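Local coordinates for particle-associated lyase (Acinetobacter bacteriophage AP22, PDB 4Y9V), which probably cleaves the capsular polysaccharide of Acinetobacter baumannii as the tailspike lyase of the phage particle, and binds a capsular saccharide, at residues I56-D61 / K80-I85; A263-K268 / G293-T298; I282-N287 / L310-C315; T438-N443 / G477-Y482; Q525-V530 / T613-W618. All blocks are in the same frame, centred on the assembly; numbering follows the deposited sequence. Where two conformers were deposited one is given.

In the fold
Along the chain from the N terminus, contact 1 closes the first loop, joining the turn between helices 47-54 and 63-71 to strand 83-85. Contacts 2 and 3 follow within the pectin lyase-like region and cross, since their segments alternate: contact 2 lines up successive coils of the β-helix, while contact 3 joins the end of strand 278-283 to loop 310-315, close to the bound glycan. Their centres are about 20 Å apart. Contact 4 comes next in series and holds a loop against the end of strand 435-441. Contact 5 spans the longest interval and pairs two strands of the C-terminal Ig-like region, its centre about 86 Å from that of contact 1.

Contact 1 (I56-D61 / K80-I85); sequences ILPSED and KSREYI
From Pro58 to Asp61 the backbone runs within 20° of the direction taken from Arg82 to Ile85, yet no direct hydrogen bond joins the two segments. Pro58 belongs to a type I turn, Leu57 to Glu60, and its ring lies over one face of the Arg82 guanidinium, with CB 3.6 Å from Arg82 NE and CG above the plane near its rim. Lys80 CD covers the opposite face. Arg82 NH1 donates in the guanidinium plane to Tyr84 OH (2.9 Å), and that hydroxyl in turn donates to Lys80 O (2.7 Å); NH1 also forms a salt bridge with Asp48. Farther along, Ile85 CD1, extended by chi2 (170°), touches Ser59 O at 3.6 Å, while Asp61 CA makes a C-H...O contact of 3.4 Å with Ile85 O. One water site, modelled in two close positions, donates to Pro58 O and Glu60 O and accepts from Ile85 N; another water donates to Pro58 O (2.9 Å) and Glu83 O (2.8 Å). The chemistry illustrates how a proline turn can seat against the residues leading into a strand: CH groups of Pro58 and Lys80 cover both guanidinium faces, an outside aspartate answers the charge, and water relays the backbone polarity.

Contact 2 (A263-K268 / G293-T298); sequences AINSAK and GSNNST
Asn265 OD1 is gripped twice, by Asn295 ND2 from the adjoining coil at 2.9 Å and by Ala267 N at 3.0 Å. The second bond lies on a lone pair and makes an Asx turn of residues 265-267, which fixes the rotation of the Asn265 amide. The other end of this amide is fixed too: ND2 donates to Ala263 O at 2.9 Å, nearly straight at 169°, and is also bonded to Tyr290 OH. Asn295 approaches with its amide nearly coplanar with that of Asn265, and its ND2 divides two donations between Asn265 OD1 and Ala267 O, the latter 3.0 Å away. Asn295 OD1 is bonded to Tyr290 OH, so the tyrosine hydroxyl engages both asparagines.

The backbones run almost parallel, as expected of successive coils in a pectin lyase-like β-helix, and the paired amides recall the asparagine ladders known in that fold. Direct strand bonding here gives way to water: one molecule accepts from Asn265 N and Ser294 N, another donates to Ala267 O (2.7 Å) and accepts from Asn296 N (2.9 Å). At one end Ile264 CG1, in one of its two conformers, rests on Gly293 CA at 4.1 Å; at the other, Asn296 ND2 is bonded to Glu176 of the second subunit.

Within this buried interface, then, carboxamides and ordered waters take over the pairing that backbone groups usually supply, and the resulting network leaves neither amide much freedom to rotate.

Contact 3 (I282-N287 / L310-C315); sequences ISNCQN and LGCVPC
Just after strand 278-283 of the pectin lyase-like β-helix, Asn284 meets Cys312 and Val313 of loop 310-315. With positive phi and psi (58° and 51°), Asn284 has a left-handed backbone conformation, and its side chain extends across the loop. ND2 donates to Val313 O at 2.8 Å, with Val313 O in the amide plane although the donor stands above the plane of the accepting carbonyl. Cys312 CB packs against the amide carbon, Asn284 CG, at 3.4 Å, and Cys312 SG lies 3.5 Å from Asn284 OD1. That oxygen also accepts from the backbone N of Asp307, a residue of the pocket in which the capsular glycan is seen, so the same amide ties the residue after the strand to the pocket residue Asp307 and to loop 310-315.

Cys312 is the centre of an inverse gamma turn, and the carbonyl of the next residue, Val313, is the acceptor of the Asn284 bond. Val313 CG2 meanwhile rests on Asn284 O at 3.7 Å. One residue on, the backbones come close again: Cys315 CA makes a C-H...O contact with Cys285 O at 3.1 Å. A water donates to Gln286 OE1 (2.7 Å) and to Pro314 O (2.8 Å), and OE1 further accepts from the backbone N of Phe174. Phe174 also packs on Val313, while Pro314 touches Tyr162, both residues of the Ig-like region 115-206.

Contact 4 (T438-N443 / G477-Y482); sequences TIRQSN and GTIGRY
Arg481 reaches across to the two carbonyls that follow strand 435-441, NH2 donating to Ser442 O at 3.1 Å and NH1 to Asn443 O at 3.0 Å. Ser442 O lies at the edge of the guanidinium, near its plane. Over the centre of one face stands Asn443 OD1, 3.6 Å above the plane, while Tyr482 CE2 covers the opposite face near the rim, so the amide oxygen and this one ring atom lie on opposite faces of the cation. Asn443 OD1 is also the acceptor for Thr478 OG1 at 2.7 Å, the hydroxyl coming from above the amide plane, and Asn443 ND2 makes a weak bond to Gly477 O at 3.2 Å. Chi1 (-79°) sets Asn443 CG anti to its carbonyl carbon, and from there the amide reaches Gly477 and Thr478.

In the next shell, Gln441 NE2 comes within 3.8 Å of Tyr482 CD2, the amide and ring planes being only 8° apart. Gln441 NE2 is itself held by Leu445 O and Glu447 O. Asp476, just before the loop, holds it: OD1 forms a salt bridge with Arg481 NH2 and OD2 accepts from Tyr482 N. Arg440 donates from NE and NH2 to the carbonyls of Glu475 and Asp476.

The contact lies at the surface of the β-helix, where strand 435-441, flanked in parallel by 405-409 and 470-476, ends against the loop that leads from 470-476 to strand 486-496.

Contact 5 (Q525-V530 / T613-W618); sequences QGVVSV and TFNLYW
Trp618 lays its indole over the Gln525-Gly526 peptide of the antiparallel neighbour. Beyond CB, chi1 (60°) sets CG between the backbone N and the carbonyl carbon, 4.0 Å from Gly526 O. CD1 moves closer to that oxygen, at 3.5 Å. NE1 passes 3.4 Å from Gly526 CA and, in the ring plane, donates to a water that gives its own bond to Val527 O. CE2 sits 3.4 Å from Gly526 N, with CD2 by the same nitrogen; farther out, CZ2 meets Gln525 C and CZ3 meets Gln525 N, both at 3.6 Å, CE3 lies by Gln525 CA, and the tip atom CH2 by Gln525 N and C. Gly526, without a side chain, lets the ring lie flat on the backbone.

Along the pair, Val530 CG2 lies over one face of Phe614 in a CH-pi contact, 3.9 Å from the ring centroid, while Val527 CG2 presses on Tyr617 CE1 at 3.3 Å on the other side of the sheet. Six backbone hydrogen bonds join strands 518-531 and 613-623 of the C-terminal Ig-like region. Regular amide pairing thus sets the register; the indole on a peptide and the Phe614 face on a methyl add van der Waals contact.

Contact 1 (I56-D61 / K80-I85)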
# COMPACT_ATOMS: atom_id res chain seq x y z
N ILE A 56 -11.10 -28.98 -44.35
CA ILE A 56 -11.44 -29.35 -42.99
C ILE A 56 -12.68 -28.57 -42.60
O ILE A 56 -12.70 -27.33 -42.71
CB ILE A 56 -10.27 -29.10 -42.01
CG1 ILE A 56 -9.06 -29.88 -42.36
CG2 ILE A 56 -10.75 -29.33 -40.56
CD1 ILE A 56 -9.15 -31.34 -42.22
N LEU A 57 -13.76 -29.24 -42.21
CA LEU A 57 -14.98 -28.56 -41.81
C LEU A 57 -14.76 -27.89 -40.46
O LEU A 57 -14.07 -28.41 -39.60
CB LEU A 57 -16.16 -29.49 -41.72
CG LEU A 57 -16.44 -30.35 -42.94
CD1 LEU A 57 -17.72 -31.15 -42.68
CD2 LEU A 57 -16.57 -29.50 -44.18
N PRO A 58 -15.45 -26.77 -40.20
CA PRO A 58 -15.31 -26.11 -38.89
C PRO A 58 -15.86 -26.91 -37.71
O PRO A 58 -15.68 -26.50 -36.58
CB PRO A 58 -16.04 -24.79 -39.07
CG PRO A 58 -16.28 -24.58 -40.48
CD PRO A 58 -16.17 -25.93 -41.15
N SER A 59 -16.56 -28.02 -37.98
CA SER A 59 -17.08 -28.95 -37.01
C SER A 59 -16.10 -30.09 -36.69
O SER A 59 -16.41 -30.90 -35.81
CB SER A 59 -18.39 -29.53 -37.49
OG SER A 59 -18.19 -30.11 -38.76
N GLU A 60 -15.01 -30.21 -37.42
CA GLU A 60 -14.04 -31.29 -37.29
C GLU A 60 -12.87 -30.85 -36.43
O GLU A 60 -12.69 -29.67 -36.16
CB GLU A 60 -13.55 -31.73 -38.68
CG GLU A 60 -14.67 -32.43 -39.46
CD GLU A 60 -14.32 -32.77 -40.88
OE1 GLU A 60 -13.53 -32.09 -41.60
OE2 GLU A 60 -15.07 -33.67 -41.36
N ASP A 61 -12.02 -31.79 -36.02
CA ASP A 61 -10.78 -31.42 -35.33
C ASP A 61 -9.94 -30.51 -36.23
O ASP A 61 -9.62 -30.89 -37.36
CB ASP A 61 -10.02 -32.73 -35.00
CG ASP A 61 -8.75 -32.57 -34.20
OD1 ASP A 61 -8.42 -31.46 -33.76
OD2 ASP A 61 -8.08 -33.62 -33.99
N LYS A 80 -12.91 -16.62 -36.53
CA LYS A 80 -14.34 -16.42 -36.42
C LYS A 80 -14.90 -17.18 -35.25
O LYS A 80 -14.51 -18.31 -34.93
CB LYS A 80 -15.00 -16.91 -37.71
CG LYS A 80 -16.50 -16.79 -37.79
CD LYS A 80 -17.09 -17.16 -39.16
CE LYS A 80 -18.58 -17.20 -39.18
NZ LYS A 80 -19.17 -15.83 -39.05
N SER A 81 -15.90 -16.58 -34.59
CA SER A 81 -16.53 -17.15 -33.41
C SER A 81 -17.30 -18.45 -33.73
O SER A 81 -18.37 -18.43 -34.34
CB SER A 81 -17.52 -16.13 -32.86
OG SER A 81 -18.13 -16.58 -31.69
N ARG A 82 -16.73 -19.55 -33.26
CA ARG A 82 -17.30 -20.89 -33.26
C ARG A 82 -16.62 -21.64 -32.11
O ARG A 82 -15.57 -21.21 -31.64
CB ARG A 82 -17.04 -21.71 -34.57
CG ARG A 82 -17.43 -21.07 -35.88
CD ARG A 82 -17.17 -22.06 -37.01
NE ARG A 82 -17.47 -21.61 -38.35
CZ ARG A 82 -16.62 -20.97 -39.15
NH1 ARG A 82 -15.40 -20.61 -38.75
NH2 ARG A 82 -17.00 -20.67 -40.38
N GLU A 83 -17.18 -22.78 -31.74
CA GLU A 83 -16.47 -23.74 -30.89
C GLU A 83 -15.75 -24.73 -31.81
O GLU A 83 -16.43 -25.39 -32.64
CB GLU A 83 -17.38 -24.44 -29.92
CG GLU A 83 -16.63 -25.38 -29.01
CD GLU A 83 -17.45 -25.97 -27.90
OE1 GLU A 83 -18.10 -25.19 -27.18
OE2 GLU A 83 -17.42 -27.22 -27.68
N TYR A 84 -14.45 -24.85 -31.66
CA TYR A 84 -13.62 -25.72 -32.50
C TYR A 84 -13.04 -26.85 -31.68
O TYR A 84 -12.42 -26.61 -30.63
CB TYR A 84 -12.47 -24.93 -33.08
CG TYR A 84 -12.85 -23.76 -33.94
CD1 TYR A 84 -13.16 -23.91 -35.28
CD2 TYR A 84 -12.91 -22.47 -33.42
CE1 TYR A 84 -13.51 -22.83 -36.07
CE2 TYR A 84 -13.26 -21.39 -34.19
CZ TYR A 84 -13.55 -21.55 -35.52
OH TYR A 84 -13.88 -20.51 -36.34
N ILE A 85 -13.12 -28.07 -32.19
CA ILE A 85 -12.43 -29.22 -31.62
C ILE A 85 -10.92 -29.09 -31.89
O ILE A 85 -10.51 -28.87 -33.03
CB ILE A 85 -12.97 -30.51 -32.24
CG1 ILE A 85 -14.43 -30.70 -31.84
CG2 ILE A 85 -12.11 -31.69 -31.87
CD1 ILE A 85 -15.14 -31.82 -32.60
O HOH W 1 -14.60 -28.28 -34.60
O HOH W 2 -14.18 -27.95 -34.90
O HOH W 3 -17.88 -25.44 -35.03

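Contact 2 (A263-K268 / G293-T298)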
# COMPACT_ATOMS: atom_id res chain seq x y z
N ALA A 263 -3.27 -10.05 -16.82
CA ALA A 263 -4.52 -9.32 -17.04
C ALA A 263 -5.69 -10.08 -16.43
O ALA A 263 -5.60 -11.28 -16.13
CB ALA A 263 -4.76 -9.12 -18.52
N ILE A 264 -6.75 -9.38 -16.18
CA ILE A 264 -7.92 -10.03 -15.57
C ILE A 264 -8.36 -11.16 -16.49
O ILE A 264 -8.23 -11.13 -17.75
CB ILE A 264 -9.02 -9.00 -15.29
CG1 ILE A 264 -10.08 -9.55 -14.34
CG2 ILE A 264 -9.61 -8.44 -16.55
CD1 ILE A 264 -10.96 -8.49 -13.71
N ASN A 265 -8.89 -12.23 -15.92
CA ASN A 265 -9.07 -13.54 -16.53
C ASN A 265 -10.12 -14.32 -15.76
O ASN A 265 -10.59 -13.91 -14.69
CB ASN A 265 -7.72 -14.30 -16.56
CG ASN A 265 -7.24 -14.55 -15.14
OD1 ASN A 265 -7.68 -15.49 -14.47
ND2 ASN A 265 -6.37 -13.68 -14.66
N SER A 266 -10.49 -15.46 -16.33
CA SER A 266 -11.34 -16.48 -15.74
C SER A 266 -10.59 -17.83 -15.74
O SER A 266 -11.13 -18.86 -16.17
CB SER A 266 -12.73 -16.55 -16.44
OG SER A 266 -13.37 -15.28 -16.44
N ALA A 267 -9.34 -17.86 -15.26
CA ALA A 267 -8.61 -19.10 -15.10
C ALA A 267 -9.10 -19.81 -13.85
O ALA A 267 -9.29 -19.18 -12.79
CB ALA A 267 -7.11 -18.84 -15.00
N LYS A 268 -9.29 -21.12 -13.94
CA LYS A 268 -9.92 -21.88 -12.86
C LYS A 268 -9.48 -23.34 -12.91
O LYS A 268 -8.94 -23.82 -13.91
CB LYS A 268 -11.42 -21.78 -12.91
CG LYS A 268 -12.01 -22.34 -14.18
CD LYS A 268 -13.51 -22.17 -14.25
CE LYS A 268 -14.03 -20.85 -14.49
NZ LYS A 268 -13.75 -20.25 -15.80
N GLY A 293 -8.23 -8.95 -9.91
CA GLY A 293 -8.87 -10.08 -10.50
C GLY A 293 -9.50 -11.01 -9.47
O GLY A 293 -9.64 -10.65 -8.29
N SER A 294 -9.94 -12.15 -9.94
CA SER A 294 -10.53 -13.18 -9.11
C SER A 294 -10.24 -14.53 -9.72
O SER A 294 -10.26 -14.68 -10.94
CB SER A 294 -12.05 -12.99 -9.01
OG SER A 294 -12.69 -13.94 -8.18
N ASN A 295 -9.98 -15.50 -8.84
CA ASN A 295 -9.80 -16.86 -9.27
C ASN A 295 -10.33 -17.79 -8.18
O ASN A 295 -10.20 -17.51 -6.99
CB ASN A 295 -8.32 -17.21 -9.54
CG ASN A 295 -7.71 -16.35 -10.62
OD1 ASN A 295 -7.11 -15.32 -10.27
ND2 ASN A 295 -7.90 -16.73 -11.86
N ASN A 296 -10.91 -18.90 -8.66
CA ASN A 296 -11.49 -19.95 -7.83
C ASN A 296 -10.95 -21.30 -8.30
O ASN A 296 -10.78 -21.53 -9.51
CB ASN A 296 -13.01 -19.94 -7.93
CG ASN A 296 -13.59 -18.70 -7.32
OD1 ASN A 296 -13.15 -18.26 -6.27
ND2 ASN A 296 -14.63 -18.17 -7.92
N SER A 297 -10.71 -22.20 -7.36
CA SER A 297 -10.15 -23.50 -7.70
C SER A 297 -10.55 -24.54 -6.67
O SER A 297 -10.82 -24.24 -5.51
CB SER A 297 -8.62 -23.35 -7.73
OG SER A 297 -8.01 -24.59 -8.01
N THR A 298 -10.45 -25.83 -7.06
CA THR A 298 -10.55 -26.90 -6.08
C THR A 298 -9.52 -26.72 -4.96
O THR A 298 -9.84 -26.94 -3.80
CB THR A 298 -10.36 -28.27 -6.75
OG1 THR A 298 -11.42 -28.40 -7.71
CG2 THR A 298 -10.39 -29.41 -5.76
O HOH W 4 -9.06 -12.46 -12.83
O HOH W 5 -11.59 -18.61 -11.47

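Contact 3 (I282-N287 / L310-C315)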
# COMPACT_ATOMS: atom_id res chain seq x y z
N ILE A 282 1.82 -19.87 -11.16
CA ILE A 282 3.02 -19.08 -11.49
C ILE A 282 4.18 -20.00 -11.13
O ILE A 282 4.40 -20.27 -9.96
CB ILE A 282 2.99 -17.75 -10.72
CG1 ILE A 282 1.79 -16.91 -11.12
CG2 ILE A 282 4.30 -17.01 -10.96
CD1 ILE A 282 1.53 -15.71 -10.21
N SER A 283 4.82 -20.55 -12.17
CA SER A 283 5.86 -21.57 -12.05
C SER A 283 7.21 -20.96 -12.34
O SER A 283 7.50 -20.63 -13.49
CB SER A 283 5.60 -22.72 -13.00
OG SER A 283 4.45 -23.44 -12.62
N ASN A 284 8.05 -20.80 -11.31
CA ASN A 284 9.45 -20.44 -11.56
C ASN A 284 9.59 -19.13 -12.34
O ASN A 284 10.31 -19.07 -13.34
CB ASN A 284 10.18 -21.58 -12.26
CG ASN A 284 9.91 -22.90 -11.58
OD1 ASN A 284 9.18 -23.76 -12.11
ND2 ASN A 284 10.43 -23.06 -10.37
N CYS A 285 8.90 -18.09 -11.86
CA CYS A 285 8.87 -16.79 -12.51
C CYS A 285 9.54 -15.72 -11.66
O CYS A 285 9.70 -15.84 -10.45
CB CYS A 285 7.45 -16.35 -12.79
SG CYS A 285 6.56 -17.31 -14.03
N GLN A 286 9.91 -14.62 -12.32
CA GLN A 286 10.60 -13.50 -11.67
C GLN A 286 10.04 -12.19 -12.18
O GLN A 286 10.00 -11.98 -13.39
CB GLN A 286 12.11 -13.62 -11.93
CG GLN A 286 12.96 -12.64 -11.14
CD GLN A 286 14.41 -12.96 -11.26
OE1 GLN A 286 14.83 -14.12 -11.31
NE2 GLN A 286 15.21 -11.93 -11.36
N ASN A 287 9.63 -11.33 -11.25
CA ASN A 287 9.18 -9.98 -11.58
C ASN A 287 7.82 -10.07 -12.23
O ASN A 287 7.67 -10.05 -13.45
CB ASN A 287 10.19 -9.18 -12.44
CG ASN A 287 11.62 -9.06 -11.89
OD1 ASN A 287 12.45 -8.59 -12.70
ND2 ASN A 287 11.89 -9.46 -10.72
N LEU A 310 15.47 -28.10 -15.68
CA LEU A 310 16.56 -27.15 -15.86
C LEU A 310 15.98 -25.75 -16.08
O LEU A 310 15.15 -25.55 -16.96
CB LEU A 310 17.39 -27.62 -17.05
CG LEU A 310 18.65 -26.81 -17.34
CD1 LEU A 310 19.64 -27.02 -16.22
CD2 LEU A 310 19.28 -27.24 -18.65
N GLY A 311 16.47 -24.77 -15.30
CA GLY A 311 16.00 -23.40 -15.42
C GLY A 311 14.80 -23.03 -14.56
O GLY A 311 14.39 -21.87 -14.57
N CYS A 312 14.25 -24.00 -13.81
CA CYS A 312 13.11 -23.74 -12.94
C CYS A 312 13.58 -23.09 -11.62
O CYS A 312 13.69 -23.71 -10.58
CB CYS A 312 12.35 -25.03 -12.70
SG CYS A 312 11.41 -25.57 -14.17
N VAL A 313 13.86 -21.80 -11.72
CA VAL A 313 14.39 -20.98 -10.64
C VAL A 313 13.32 -20.76 -9.55
O VAL A 313 12.12 -20.85 -9.81
CB VAL A 313 14.85 -19.62 -11.19
CG1 VAL A 313 16.03 -19.79 -12.15
CG2 VAL A 313 13.72 -18.83 -11.84
N PRO A 314 13.76 -20.35 -8.35
CA PRO A 314 12.79 -19.87 -7.35
C PRO A 314 11.97 -18.71 -7.91
O PRO A 314 12.44 -17.94 -8.74
CB PRO A 314 13.70 -19.40 -6.20
CG PRO A 314 14.94 -20.26 -6.35
CD PRO A 314 15.14 -20.33 -7.86
N CYS A 315 10.75 -18.58 -7.40
CA CYS A 315 9.94 -17.41 -7.73
C CYS A 315 10.35 -16.24 -6.83
O CYS A 315 10.54 -16.40 -5.63
CB CYS A 315 8.45 -17.63 -7.46
SG CYS A 315 7.71 -18.88 -8.55
O HOH W 6 14.47 -16.28 -9.70

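Contact 4 (T438-N443 / G477-Y482)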
# COMPACT_ATOMS: atom_id res chain seq x y z
N THR A 438 2.48 -18.70 16.80
CA THR A 438 3.20 -19.84 17.37
C THR A 438 4.17 -20.40 16.31
O THR A 438 3.75 -20.66 15.19
CB THR A 438 2.25 -20.96 17.81
OG1 THR A 438 1.39 -20.43 18.82
CG2 THR A 438 3.00 -22.17 18.34
N ILE A 439 5.42 -20.57 16.70
CA ILE A 439 6.42 -21.28 15.89
C ILE A 439 6.86 -22.49 16.73
O ILE A 439 7.28 -22.31 17.88
CB ILE A 439 7.62 -20.40 15.55
CG1 ILE A 439 7.22 -19.07 14.86
CG2 ILE A 439 8.66 -21.22 14.76
CD1 ILE A 439 6.65 -19.28 13.45
N ARG A 440 6.80 -23.69 16.14
CA ARG A 440 7.31 -24.88 16.77
C ARG A 440 8.37 -25.54 15.89
O ARG A 440 8.24 -25.56 14.67
CB ARG A 440 6.23 -25.93 17.04
CG ARG A 440 5.06 -25.45 17.90
CD ARG A 440 5.42 -25.10 19.32
NE ARG A 440 5.90 -26.22 20.15
CZ ARG A 440 5.09 -27.01 20.85
NH1 ARG A 440 3.79 -26.96 20.75
NH2 ARG A 440 5.65 -27.89 21.70
N GLN A 441 9.39 -26.10 16.53
CA GLN A 441 10.28 -27.06 15.87
C GLN A 441 9.60 -28.41 15.84
O GLN A 441 9.09 -28.88 16.85
CB GLN A 441 11.63 -27.09 16.56
CG GLN A 441 12.59 -28.10 15.95
CD GLN A 441 13.99 -27.99 16.53
OE1 GLN A 441 14.38 -26.94 17.05
NE2 GLN A 441 14.75 -29.08 16.42
N SER A 442 9.60 -29.07 14.69
CA SER A 442 9.05 -30.41 14.59
C SER A 442 9.88 -31.40 15.41
O SER A 442 11.09 -31.36 15.41
CB SER A 442 9.13 -30.85 13.12
OG SER A 442 8.62 -32.16 13.01
N ASN A 443 9.17 -32.38 16.00
CA ASN A 443 9.90 -33.49 16.60
C ASN A 443 10.70 -34.26 15.58
O ASN A 443 11.71 -34.91 15.95
CB ASN A 443 8.94 -34.41 17.37
CG ASN A 443 8.63 -33.80 18.72
OD1 ASN A 443 9.55 -33.29 19.40
ND2 ASN A 443 7.42 -33.83 19.18
N GLY A 477 9.30 -29.02 19.74
CA GLY A 477 8.17 -29.91 19.71
C GLY A 477 8.08 -30.84 20.93
O GLY A 477 6.99 -31.37 21.20
N THR A 478 9.19 -31.02 21.62
CA THR A 478 9.27 -31.70 22.91
C THR A 478 9.85 -30.67 23.85
O THR A 478 10.97 -30.19 23.65
CB THR A 478 10.17 -32.95 22.84
OG1 THR A 478 9.53 -33.94 22.03
CG2 THR A 478 10.36 -33.52 24.23
N ILE A 479 9.08 -30.32 24.89
CA ILE A 479 9.55 -29.30 25.82
C ILE A 479 10.76 -29.83 26.57
O ILE A 479 10.72 -30.94 27.16
CB ILE A 479 8.45 -28.93 26.84
CG1 ILE A 479 7.08 -28.71 26.25
CG2 ILE A 479 8.97 -27.81 27.73
CD1 ILE A 479 7.13 -27.62 25.28
N GLY A 480 11.87 -29.11 26.53
CA GLY A 480 13.08 -29.53 27.20
C GLY A 480 14.00 -30.38 26.38
O GLY A 480 15.07 -30.77 26.88
N ARG A 481 13.68 -30.67 25.14
CA ARG A 481 14.57 -31.44 24.27
C ARG A 481 15.66 -30.54 23.77
O ARG A 481 16.80 -30.61 24.23
CB ARG A 481 13.77 -32.12 23.15
CG ARG A 481 14.66 -32.88 22.17
CD ARG A 481 13.88 -33.52 21.04
NE ARG A 481 13.35 -32.48 20.14
CZ ARG A 481 13.03 -32.71 18.86
NH1 ARG A 481 13.14 -33.92 18.35
NH2 ARG A 481 12.63 -31.67 18.12
N TYR A 482 15.34 -29.59 22.84
CA TYR A 482 16.26 -28.57 22.42
C TYR A 482 15.67 -27.22 22.78
O TYR A 482 14.46 -27.02 22.84
CB TYR A 482 16.49 -28.60 20.87
CG TYR A 482 16.96 -29.94 20.39
CD1 TYR A 482 18.18 -30.46 20.78
CD2 TYR A 482 16.18 -30.75 19.57
CE1 TYR A 482 18.63 -31.71 20.37
CE2 TYR A 482 16.58 -32.00 19.15
CZ TYR A 482 17.80 -32.48 19.57
OH TYR A 482 18.29 -33.72 19.21

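Contact 5 (Q525-V530 / T613-W618)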
# COMPACT_ATOMS: atom_id res chain seq x y z
N GLN A 525 -0.04 0.18 33.18
CA GLN A 525 0.06 1.13 34.29
C GLN A 525 -1.32 1.33 34.85
O GLN A 525 -2.34 1.08 34.20
CB GLN A 525 0.65 2.47 33.86
CG GLN A 525 -0.12 3.11 32.68
CD GLN A 525 0.44 4.48 32.43
OE1 GLN A 525 -0.17 5.46 32.84
NE2 GLN A 525 1.55 4.62 31.72
N GLY A 526 -1.36 1.87 36.08
CA GLY A 526 -2.62 2.12 36.74
C GLY A 526 -2.45 2.88 38.02
O GLY A 526 -1.36 3.31 38.41
N VAL A 527 -3.61 3.05 38.68
CA VAL A 527 -3.74 3.78 39.93
C VAL A 527 -4.58 2.93 40.89
O VAL A 527 -5.51 2.23 40.44
CB VAL A 527 -4.38 5.17 39.74
CG1 VAL A 527 -5.76 5.10 39.08
CG2 VAL A 527 -4.42 5.96 41.06
N VAL A 528 -4.31 3.04 42.16
CA VAL A 528 -5.18 2.45 43.19
C VAL A 528 -5.18 3.38 44.39
O VAL A 528 -4.14 3.74 44.93
CB VAL A 528 -4.69 1.03 43.55
CG1 VAL A 528 -3.21 0.96 43.95
CG2 VAL A 528 -5.58 0.40 44.58
N SER A 529 -6.39 3.72 44.84
CA SER A 529 -6.54 4.49 46.09
C SER A 529 -6.35 3.54 47.27
O SER A 529 -6.89 2.41 47.26
CB SER A 529 -7.92 5.12 46.16
OG SER A 529 -8.17 5.65 47.46
N VAL A 530 -5.61 3.98 48.26
CA VAL A 530 -5.42 3.26 49.52
C VAL A 530 -5.76 4.20 50.66
O VAL A 530 -5.69 5.43 50.54
CB VAL A 530 -4.01 2.68 49.68
CG1 VAL A 530 -3.73 1.65 48.60
CG2 VAL A 530 -2.95 3.76 49.70
N THR A 613 -6.30 8.93 52.98
CA THR A 613 -6.62 8.32 51.69
C THR A 613 -5.82 9.01 50.60
O THR A 613 -5.79 10.27 50.53
CB THR A 613 -8.14 8.41 51.41
OG1 THR A 613 -8.84 7.74 52.45
CG2 THR A 613 -8.49 7.82 50.07
N PHE A 614 -5.15 8.23 49.75
CA PHE A 614 -4.27 8.78 48.72
C PHE A 614 -4.08 7.73 47.64
O PHE A 614 -4.54 6.60 47.77
CB PHE A 614 -2.96 9.29 49.34
CG PHE A 614 -2.22 8.19 50.13
CD1 PHE A 614 -1.32 7.38 49.49
CD2 PHE A 614 -2.47 8.02 51.47
CE1 PHE A 614 -0.68 6.37 50.20
CE2 PHE A 614 -1.83 7.03 52.18
CZ PHE A 614 -0.93 6.20 51.54
N ASN A 615 -3.38 8.11 46.58
CA ASN A 615 -3.14 7.20 45.45
C ASN A 615 -1.76 6.58 45.47
O ASN A 615 -0.75 7.23 45.77
CB ASN A 615 -3.30 7.97 44.15
CG ASN A 615 -4.74 8.23 43.78
OD1 ASN A 615 -5.61 7.40 44.05
ND2 ASN A 615 -4.96 9.38 43.15
N LEU A 616 -1.73 5.33 45.03
CA LEU A 616 -0.53 4.66 44.59
C LEU A 616 -0.66 4.43 43.07
O LEU A 616 -1.71 4.07 42.58
CB LEU A 616 -0.27 3.34 45.32
CG LEU A 616 0.11 3.51 46.77
CD1 LEU A 616 0.07 2.22 47.53
CD2 LEU A 616 1.58 4.03 46.81
N TYR A 617 0.44 4.64 42.38
CA TYR A 617 0.53 4.47 40.94
C TYR A 617 1.57 3.42 40.63
O TYR A 617 2.56 3.27 41.36
CB TYR A 617 0.91 5.78 40.26
CG TYR A 617 -0.05 6.89 40.52
CD1 TYR A 617 -1.19 7.03 39.75
CD2 TYR A 617 0.16 7.84 41.53
CE1 TYR A 617 -2.10 8.06 39.96
CE2 TYR A 617 -0.73 8.88 41.74
CZ TYR A 617 -1.85 9.01 40.94
OH TYR A 617 -2.68 10.07 41.16
N TRP A 618 1.41 2.73 39.50
CA TRP A 618 2.34 1.71 39.11
C TRP A 618 2.45 1.67 37.58
O TRP A 618 1.51 2.01 36.86
CB TRP A 618 1.94 0.31 39.68
CG TRP A 618 0.58 -0.12 39.18
CD1 TRP A 618 -0.64 0.19 39.71
CD2 TRP A 618 0.32 -0.85 37.99
NE1 TRP A 618 -1.65 -0.31 38.94
CE2 TRP A 618 -1.07 -0.98 37.87
CE3 TRP A 618 1.13 -1.46 36.99
CZ2 TRP A 618 -1.68 -1.65 36.80
CZ3 TRP A 618 0.52 -2.10 35.94
CH2 TRP A 618 -0.87 -2.22 35.85
O HOH W 7 -4.53 -0.31 39.51